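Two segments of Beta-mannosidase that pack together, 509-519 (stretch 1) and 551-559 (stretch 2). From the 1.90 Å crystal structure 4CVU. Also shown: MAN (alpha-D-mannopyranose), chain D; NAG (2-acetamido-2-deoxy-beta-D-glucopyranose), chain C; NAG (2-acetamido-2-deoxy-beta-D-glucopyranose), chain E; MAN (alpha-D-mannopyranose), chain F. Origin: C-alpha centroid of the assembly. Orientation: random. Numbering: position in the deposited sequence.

Stretch 1 (509-519) VLGQYENLFIT
Stretch 2 (551-559) PVPIVERYY

A helix packed against an extended segment can combine apolar contacts with a buried carboxylate, and these two stretches of beta-mannosidase illustrate the principle. Residues 509-519 are helical throughout, part of a longer helix. Phi and psi stay near -60° and -40° through Glu514, and i to i-4 hydrogen bonds run from Tyr513 N to Val509 O (3.1 Å) through Phe517 N to Tyr513 O (2.8 Å). The turn at 515-519 widens to pi type: Glu514 O accepts from both Ile518 N and Thr519 N, each at 2.9 Å, while Ile518 adopts phi/psi of -119/-66°. Stretch 2 begins as loop, extends as a strand over Ile554, Val555 and Glu556 (-115/112°, -93/99°, -65/142°), and turns at Arg557 (-64/-40°) before Tyr558, whose phi is positive (52/-121°).

The two stretches run in opposite directions: from Thr519 back toward Leu510, the partners advance from Val552 to Tyr558. Thr519 lies nearest Val552, with CA atoms 5.3 Å apart, and Ile518 CA is 6.4 Å from Ile554 CA; at the other end, Leu510 CA and Tyr558 CA are 11.0 Å apart, a gap that side chains must span. The contact buries 464 Å² in all.

At the close end, Ile518 (m, chi2 t) points toward stretch 2 and gives the largest covered area. Its CG2 lies 3.6 Å from Val552 CG1, 3.8 Å from Pro553 CD and 3.7 Å from Ile554 CB, so a single methyl meets three successive residues; Ile518 CD1 reaches within 4.1 Å of Glu556 CG. Val552 is t, Ile554 is m with chi2 t, and Pro553 has a C-gamma endo pucker. Beside this cluster, the CA-to-CB bond of Thr519 (m) points sideways, with Thr519 OG1 3.3 Å from Pro551 O and Thr519 CA 3.8 Å from Pro553 CD.

At the wide end, Tyr558 (m, chi2 -68°) points toward the helix, and its OH donates to Glu514 OE2 at 2.9 Å. The CA-to-CB bond of Glu514 (m, chi2 t, chi3 -25°) points toward stretch 2. Leu510 (t, chi2 p) and Tyr513 (t, chi2 73°) supply apolar surroundings: Leu510 CD1 is 4.1 Å from Tyr558 CE1, and Tyr513 CE2 is 4.2 Å from that same Tyr558 CE1. Tyr558 OH approaches the edge of the Tyr513 ring, 3.7 Å from Tyr513 CE2.

A buried carboxylate needs several donors, and Glu514 finds them from protein, water and sugar. One water donates to Glu514 OE2 (3.2 Å) and Ile554 O (2.8 Å) and accepts from Glu556 N (2.8 Å), thereby linking the helix to the strand backbone. The chain E NAG donates through N2 to Glu514 OE2 (2.8 Å) and through O3 to Glu514 OE1 at a very short 2.5 Å. Glycan also lines the backbones: chain F MAN O6 donates to Gly511 O (2.8 Å), and chain C NAG O6 donates to Glu556 O (2.9 Å). At Gly511, an ideal CB would lie 2.2 Å from chain D MAN O6, so the missing side chain leaves room for that sugar.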

ATOM      1  N   VAL A 509      35.738  28.689  18.422  1.00 47.66           N
ATOM      2  CA  VAL A 509      35.221  27.621  17.533  1.00 47.20           C
ATOM      3  C   VAL A 509      35.881  27.659  16.158  1.00 44.92           C
ATOM      4  O   VAL A 509      36.039  26.624  15.565  1.00 42.88           O
ATOM      5  CB  VAL A 509      33.669  27.547  17.407  1.00 49.12           C
ATOM      6  CG1 VAL A 509      33.032  27.414  18.789  1.00 48.63           C
ATOM      7  CG2 VAL A 509      33.091  28.730  16.645  1.00 48.62           C
ATOM      8  N   LEU A 510      36.301  28.836  15.683  1.00 44.68           N
ATOM      9  CA  LEU A 510      37.107  28.895  14.460  1.00 46.21           C
ATOM     10  C   LEU A 510      38.436  28.128  14.642  1.00 46.06           C
ATOM     11  O   LEU A 510      38.864  27.392  13.746  1.00 46.83           O
ATOM     12  CB  LEU A 510      37.359  30.346  14.036  1.00 48.21           C
ATOM     13  CG  LEU A 510      38.009  30.552  12.676  1.00 48.44           C
ATOM     14  CD1 LEU A 510      37.176  29.964  11.545  1.00 48.40           C
ATOM     15  CD2 LEU A 510      38.213  32.028  12.428  1.00 50.41           C
ATOM     16  N   GLY A 511      39.068  28.265  15.812  1.00 45.95           N
ATOM     17  CA  GLY A 511      40.336  27.565  16.098  1.00 44.99           C
ATOM     18  C   GLY A 511      40.192  26.056  16.129  1.00 43.65           C
ATOM     19  O   GLY A 511      41.079  25.344  15.695  1.00 46.48           O
ATOM     20  N   GLN A 512      39.068  25.570  16.622  1.00 43.32           N
ATOM     21  CA  GLN A 512      38.795  24.138  16.615  1.00 44.35           C
ATOM     22  C   GLN A 512      38.621  23.627  15.181  1.00 43.60           C
ATOM     23  O   GLN A 512      39.050  22.509  14.862  1.00 42.88           O
ATOM     24  CB  GLN A 512      37.524  23.835  17.397  1.00 44.70           C
ATOM     25  CG  GLN A 512      37.601  24.040  18.897  1.00 46.15           C
ATOM     26  CD  GLN A 512      36.275  23.716  19.552  1.00 46.38           C
ATOM     27  OE1 GLN A 512      35.254  24.319  19.217  1.00 45.57           O
ATOM     28  NE2 GLN A 512      36.272  22.735  20.465  1.00 46.26           N
ATOM     29  N   TYR A 513      37.959  24.447  14.351  1.00 42.55           N
ATOM     30  CA  TYR A 513      37.773  24.153  12.940  1.00 41.76           C
ATOM     31  C   TYR A 513      39.115  23.978  12.256  1.00 40.55           C
ATOM     32  O   TYR A 513      39.352  22.960  11.609  1.00 40.39           O
ATOM     33  CB  TYR A 513      36.928  25.227  12.234  1.00 40.93           C
ATOM     34  CG  TYR A 513      36.997  25.193  10.709  1.00 40.70           C
ATOM     35  CD1 TYR A 513      36.364  24.194   9.980  1.00 40.34           C
ATOM     36  CD2 TYR A 513      37.683  26.181  10.000  1.00 40.33           C
ATOM     37  CE1 TYR A 513      36.435  24.159   8.582  1.00 39.87           C
ATOM     38  CE2 TYR A 513      37.743  26.165   8.622  1.00 39.58           C
ATOM     39  CZ  TYR A 513      37.113  25.149   7.915  1.00 40.57           C
ATOM     40  OH  TYR A 513      37.167  25.121   6.529  1.00 38.92           O
ATOM     41  N   GLU A 514      39.970  24.981  12.388  1.00 42.08           N
ATOM     42  CA  GLU A 514      41.317  24.923  11.823  1.00 42.59           C
ATOM     43  C   GLU A 514      42.088  23.748  12.401  1.00 41.25           C
ATOM     44  O   GLU A 514      42.729  23.004  11.678  1.00 41.68           O
ATOM     45  CB  GLU A 514      42.080  26.217  12.093  1.00 43.82           C
ATOM     46  CG  GLU A 514      41.536  27.389  11.319  1.00 43.55           C
ATOM     47  CD  GLU A 514      42.410  28.615  11.437  1.00 46.36           C
ATOM     48  OE1 GLU A 514      43.149  28.717  12.453  1.00 46.26           O
ATOM     49  OE2 GLU A 514      42.350  29.464  10.515  1.00 45.36           O
ATOM     50  N   ASN A 515      41.989  23.560  13.712  1.00 42.45           N
ATOM     51  CA  ASN A 515      42.764  22.524  14.381  1.00 42.54           C
ATOM     52  C   ASN A 515      42.337  21.140  13.900  1.00 42.26           C
ATOM     53  O   ASN A 515      43.193  20.298  13.582  1.00 41.63           O
ATOM     54  CB  ASN A 515      42.615  22.630  15.900  1.00 42.98           C
ATOM     55  CG  ASN A 515      43.372  21.538  16.631  1.00 44.61           C
ATOM     56  OD1 ASN A 515      44.593  21.530  16.637  1.00 45.09           O
ATOM     57  ND2 ASN A 515      42.661  20.591  17.178  1.00 44.36           N
ATOM     58  N   LEU A 516      41.022  20.907  13.808  1.00 41.33           N
ATOM     59  CA  LEU A 516      40.546  19.576  13.360  1.00 41.48           C
ATOM     60  C   LEU A 516      40.686  19.411  11.849  1.00 42.94           C
ATOM     61  O   LEU A 516      41.352  18.472  11.369  1.00 42.09           O
ATOM     62  CB  LEU A 516      39.088  19.315  13.757  1.00 41.15           C
ATOM     63  CG  LEU A 516      38.584  17.885  13.476  1.00 41.22           C
ATOM     64  CD1 LEU A 516      39.501  16.873  14.111  1.00 41.95           C
ATOM     65  CD2 LEU A 516      37.149  17.661  13.948  1.00 41.66           C
ATOM     66  N   PHE A 517      40.072  20.330  11.099  1.00 42.94           N
ATOM     67  CA  PHE A 517      39.922  20.145   9.643  1.00 43.60           C
ATOM     68  C   PHE A 517      41.160  20.563   8.828  1.00 45.15           C
ATOM     69  O   PHE A 517      41.278  20.225   7.657  1.00 45.13           O
ATOM     70  CB  PHE A 517      38.644  20.824   9.146  1.00 43.73           C
ATOM     71  CG  PHE A 517      37.392  20.211   9.715  1.00 42.55           C
ATOM     72  CD1 PHE A 517      36.860  19.043   9.156  1.00 42.35           C
ATOM     73  CD2 PHE A 517      36.787  20.744  10.829  1.00 42.08           C
ATOM     74  CE1 PHE A 517      35.731  18.446   9.683  1.00 41.05           C
ATOM     75  CE2 PHE A 517      35.644  20.157  11.360  1.00 43.57           C
ATOM     76  CZ  PHE A 517      35.127  18.998  10.793  1.00 43.00           C
ATOM     77  N   ILE A 518      42.117  21.249   9.443  1.00 45.59           N
ATOM     78  CA  ILE A 518      43.313  21.624   8.689  1.00 43.51           C
ATOM     79  C   ILE A 518      44.578  21.006   9.322  1.00 44.74           C
ATOM     80  O   ILE A 518      45.216  20.162   8.717  1.00 44.44           O
ATOM     81  CB  ILE A 518      43.436  23.152   8.571  1.00 44.30           C
ATOM     82  CG1 ILE A 518      42.197  23.740   7.886  1.00 45.34           C
ATOM     83  CG2 ILE A 518      44.683  23.530   7.784  1.00 45.29           C
ATOM     84  CD1 ILE A 518      42.196  25.261   7.844  1.00 45.98           C
ATOM     85  N   THR A 519      44.917  21.433  10.539  1.00 44.45           N
ATOM     86  CA  THR A 519      46.120  20.968  11.235  1.00 44.88           C
ATOM     87  C   THR A 519      46.103  19.440  11.373  1.00 44.80           C
ATOM     88  O   THR A 519      47.028  18.793  10.938  1.00 46.31           O
ATOM     89  CB  THR A 519      46.296  21.671  12.604  1.00 46.24           C
ATOM     90  OG1 THR A 519      46.173  23.093  12.453  1.00 45.47           O
ATOM     91  CG2 THR A 519      47.669  21.376  13.210  1.00 48.23           C
ATOM     92  N   PRO A 551      51.942  26.323  11.571  1.00 51.73           N
ATOM     93  CA  PRO A 551      51.118  25.688  12.602  1.00 51.59           C
ATOM     94  C   PRO A 551      49.728  25.326  12.082  1.00 49.12           C
ATOM     95  O   PRO A 551      49.218  24.258  12.417  1.00 49.38           O
ATOM     96  CB  PRO A 551      51.061  26.722  13.734  1.00 52.19           C
ATOM     97  CG  PRO A 551      51.574  27.989  13.170  1.00 53.86           C
ATOM     98  CD  PRO A 551      52.412  27.661  11.972  1.00 52.80           C
ATOM     99  N   VAL A 552      49.141  26.202  11.268  1.00 49.17           N
ATOM    100  CA  VAL A 552      47.958  25.853  10.445  1.00 48.46           C
ATOM    101  C   VAL A 552      48.394  25.800   8.969  1.00 46.80           C
ATOM    102  O   VAL A 552      48.541  26.853   8.332  1.00 49.46           O
ATOM    103  CB  VAL A 552      46.811  26.861  10.600  1.00 49.12           C
ATOM    104  CG1 VAL A 552      45.536  26.278  10.000  1.00 48.53           C
ATOM    105  CG2 VAL A 552      46.613  27.257  12.063  1.00 48.76           C
ATOM    106  N   PRO A 553      48.634  24.584   8.434  1.00 44.43           N
ATOM    107  CA  PRO A 553      49.342  24.387   7.146  1.00 43.15           C
ATOM    108  C   PRO A 553      48.621  24.911   5.900  1.00 44.75           C
ATOM    109  O   PRO A 553      49.257  25.083   4.860  1.00 45.32           O
ATOM    110  CB  PRO A 553      49.492  22.856   7.056  1.00 43.13           C
ATOM    111  CG  PRO A 553      48.440  22.300   7.964  1.00 43.08           C
ATOM    112  CD  PRO A 553      48.282  23.296   9.071  1.00 43.66           C
ATOM    113  N   ILE A 554      47.297  25.102   5.988  1.00 42.01           N
ATOM    114  CA  ILE A 554      46.522  25.739   4.929  1.00 42.27           C
ATOM    115  C   ILE A 554      45.981  27.045   5.490  1.00 40.30           C
ATOM    116  O   ILE A 554      45.183  27.043   6.400  1.00 40.94           O
ATOM    117  CB  ILE A 554      45.350  24.849   4.434  1.00 41.84           C
ATOM    118  CG1 ILE A 554      45.876  23.478   3.984  1.00 40.77           C
ATOM    119  CG2 ILE A 554      44.609  25.552   3.286  1.00 42.63           C
ATOM    120  CD1 ILE A 554      44.852  22.535   3.395  1.00 40.07           C
ATOM    121  N   VAL A 555      46.461  28.161   4.974  1.00 41.20           N
ATOM    122  CA  VAL A 555      46.028  29.470   5.455  1.00 41.13           C
ATOM    123  C   VAL A 555      44.862  29.873   4.542  1.00 40.13           C
ATOM    124  O   VAL A 555      45.070  30.301   3.401  1.00 40.41           O
ATOM    125  CB  VAL A 555      47.176  30.507   5.417  1.00 42.96           C
ATOM    126  CG1 VAL A 555      46.697  31.889   5.823  1.00 42.33           C
ATOM    127  CG2 VAL A 555      48.335  30.068   6.312  1.00 43.79           C
ATOM    128  N   GLU A 556      43.646  29.662   5.042  1.00 41.26           N
ATOM    129  CA  GLU A 556      42.397  30.025   4.296  1.00 40.24           C
ATOM    130  C   GLU A 556      42.245  31.516   4.081  1.00 41.19           C
ATOM    131  O   GLU A 556      42.598  32.307   4.927  1.00 42.44           O
ATOM    132  CB  GLU A 556      41.186  29.497   5.026  1.00 39.83           C
ATOM    133  CG  GLU A 556      41.045  27.977   4.984  1.00 39.10           C
ATOM    134  CD  GLU A 556      40.672  27.520   3.591  1.00 40.76           C
ATOM    135  OE1 GLU A 556      39.447  27.520   3.273  1.00 39.92           O
ATOM    136  OE2 GLU A 556      41.591  27.223   2.802  1.00 41.35           O
ATOM    137  N   ARG A 557      41.736  31.886   2.912  1.00 43.76           N
ATOM    138  CA  ARG A 557      41.375  33.273   2.625  1.00 43.61           C
ATOM    139  C   ARG A 557      40.265  33.783   3.505  1.00 43.47           C
ATOM    140  O   ARG A 557      40.277  34.913   3.944  1.00 44.33           O
ATOM    141  CB  ARG A 557      40.933  33.452   1.164  1.00 43.90           C
ATOM    142  CG  ARG A 557      40.889  34.911   0.758  1.00 43.59           C
ATOM    143  CD  ARG A 557      40.664  35.081  -0.713  1.00 44.40           C
ATOM    144  NE  ARG A 557      41.875  34.897  -1.456  1.00 44.69           N
ATOM    145  CZ  ARG A 557      42.793  35.838  -1.616  1.00 44.22           C
ATOM    146  NH1 ARG A 557      42.629  36.995  -1.044  1.00 44.66           N
ATOM    147  NH2 ARG A 557      43.877  35.615  -2.318  1.00 44.98           N
ATOM    148  N   TYR A 558      39.289  32.926   3.743  1.00 44.35           N
ATOM    149  CA  TYR A 558      38.082  33.330   4.443  1.00 45.24           C
ATOM    150  C   TYR A 558      37.510  34.581   3.748  1.00 48.17           C
ATOM    151  O   TYR A 558      37.235  34.558   2.587  1.00 49.08           O
ATOM    152  CB  TYR A 558      38.317  33.559   5.946  1.00 45.68           C
ATOM    153  CG  TYR A 558      38.798  32.391   6.724  1.00 44.03           C
ATOM    154  CD1 TYR A 558      37.990  31.316   6.917  1.00 43.36           C
ATOM    155  CD2 TYR A 558      40.048  32.364   7.289  1.00 45.43           C
ATOM    156  CE1 TYR A 558      38.397  30.239   7.631  1.00 43.68           C
ATOM    157  CE2 TYR A 558      40.486  31.269   8.003  1.00 44.16           C
ATOM    158  CZ  TYR A 558      39.625  30.214   8.176  1.00 44.37           C
ATOM    159  OH  TYR A 558      39.986  29.127   8.844  1.00 43.08           O
ATOM    160  N   TYR A 559      37.374  35.667   4.483  1.00 48.49           N
ATOM    161  CA  TYR A 559      36.687  36.861   4.021  1.00 50.57           C
ATOM    162  C   TYR A 559      37.680  38.016   3.757  1.00 51.85           C
ATOM    163  O   TYR A 559      37.297  39.168   3.721  1.00 53.50           O
ATOM    164  CB  TYR A 559      35.460  37.168   4.938  1.00 50.81           C
ATOM    165  CG  TYR A 559      34.868  35.829   5.456  1.00 51.88           C
ATOM    166  CD1 TYR A 559      34.669  34.738   4.568  0.50 50.97           C
ATOM    167  CD2 TYR A 559      34.669  35.588   6.792  0.50 49.84           C
ATOM    168  CE1 TYR A 559      34.238  33.485   5.006  0.50 49.12           C
ATOM    169  CE2 TYR A 559      34.243  34.331   7.242  0.50 49.81           C
ATOM    170  CZ  TYR A 559      34.020  33.277   6.354  0.50 48.78           C
ATOM    171  OH  TYR A 559      33.589  32.057   6.824  0.50 43.45           O
TER
HETATM  172  C1  MAN D   5      44.098  26.027  20.725  1.00 47.38           C
HETATM  173  C2  MAN D   5      44.364  24.526  20.850  1.00 50.29           C
HETATM  174  C3  MAN D   5      43.489  23.743  19.906  1.00 51.04           C
HETATM  175  C4  MAN D   5      42.026  24.155  20.056  1.00 50.97           C
HETATM  176  C5  MAN D   5      41.921  25.648  19.813  1.00 47.79           C
HETATM  177  C6  MAN D   5      40.466  26.097  19.896  1.00 46.49           C
HETATM  178  O2  MAN D   5      44.113  24.098  22.171  1.00 52.67           O
HETATM  179  O3  MAN D   5      43.590  22.358  20.147  1.00 56.98           O
HETATM  180  O4  MAN D   5      41.231  23.408  19.135  1.00 53.27           O
HETATM  181  O5  MAN D   5      42.717  26.337  20.774  1.00 46.66           O
HETATM  182  O6  MAN D   5      40.331  27.446  19.482  1.00 43.65           O
HETATM  183  C1  NAG C   1      41.993  36.476   6.886  1.00 44.25           C
HETATM  184  C2  NAG C   1      40.987  36.372   8.028  1.00 45.46           C
HETATM  185  C3  NAG C   1      41.639  36.033   9.366  1.00 46.43           C
HETATM  186  C4  NAG C   1      42.557  34.828   9.207  1.00 46.52           C
HETATM  187  C5  NAG C   1      43.523  35.057   8.051  1.00 47.50           C
HETATM  188  C6  NAG C   1      44.377  33.832   7.761  1.00 44.38           C
HETATM  189  C7  NAG C   1      39.017  37.751   7.581  1.00 46.48           C
HETATM  190  C8  NAG C   1      38.404  39.119   7.706  1.00 45.96           C
HETATM  191  N2  NAG C   1      40.249  37.616   8.092  1.00 46.12           N
HETATM  192  O3  NAG C   1      40.597  35.789  10.299  1.00 44.23           O
HETATM  193  O4  NAG C   1      43.320  34.582  10.368  1.00 46.84           O
HETATM  194  O5  NAG C   1      42.789  35.295   6.876  1.00 47.20           O
HETATM  195  O6  NAG C   1      43.569  32.706   7.586  1.00 45.86           O
HETATM  196  O7  NAG C   1      38.383  36.824   7.044  1.00 47.17           O
HETATM  197  C1  NAG E   2      42.603  33.780  11.317  1.00 46.47           C
HETATM  198  C2  NAG E   2      43.510  32.720  11.900  1.00 45.87           C
HETATM  199  C3  NAG E   2      42.748  31.923  12.940  1.00 46.68           C
HETATM  200  C4  NAG E   2      42.124  32.824  13.998  1.00 47.95           C
HETATM  201  C5  NAG E   2      41.279  33.841  13.232  1.00 50.40           C
HETATM  202  C6  NAG E   2      40.469  34.791  14.097  1.00 50.36           C
HETATM  203  C7  NAG E   2      45.192  31.683  10.464  1.00 48.83           C
HETATM  204  C8  NAG E   2      45.521  30.654   9.454  1.00 49.23           C
HETATM  205  N2  NAG E   2      43.939  31.760  10.901  1.00 48.43           N
HETATM  206  O3  NAG E   2      43.569  30.917  13.470  1.00 44.92           O
HETATM  207  O4  NAG E   2      41.274  32.024  14.798  1.00 48.81           O
HETATM  208  O5  NAG E   2      42.095  34.583  12.353  1.00 46.08           O
HETATM  209  O6  NAG E   2      41.334  35.179  15.114  1.00 58.91           O
HETATM  210  O7  NAG E   2      46.067  32.436  10.826  1.00 50.50           O
HETATM  211  C1  MAN F   4      43.691  28.461  18.541  1.00 47.02           C
HETATM  212  C2  MAN F   4      44.858  27.836  19.310  1.00 46.03           C
HETATM  213  C3  MAN F   4      46.092  27.961  18.430  1.00 47.79           C
HETATM  214  C4  MAN F   4      45.833  27.316  17.055  1.00 45.29           C
HETATM  215  C5  MAN F   4      44.575  27.870  16.397  1.00 46.13           C
HETATM  216  C6  MAN F   4      44.249  27.139  15.092  1.00 43.94           C
HETATM  217  O2  MAN F   4      44.692  26.432  19.495  1.00 46.80           O
HETATM  218  O3  MAN F   4      47.137  27.256  19.037  1.00 48.17           O
HETATM  219  O4  MAN F   4      46.926  27.526  16.210  1.00 45.18           O
HETATM  220  O5  MAN F   4      43.490  27.757  17.308  1.00 46.62           O
HETATM  221  O6  MAN F   4      43.856  25.803  15.303  1.00 45.56           O
HETATM  222  O   HOH W   1      43.233  28.602   7.597  1.00 43.39           O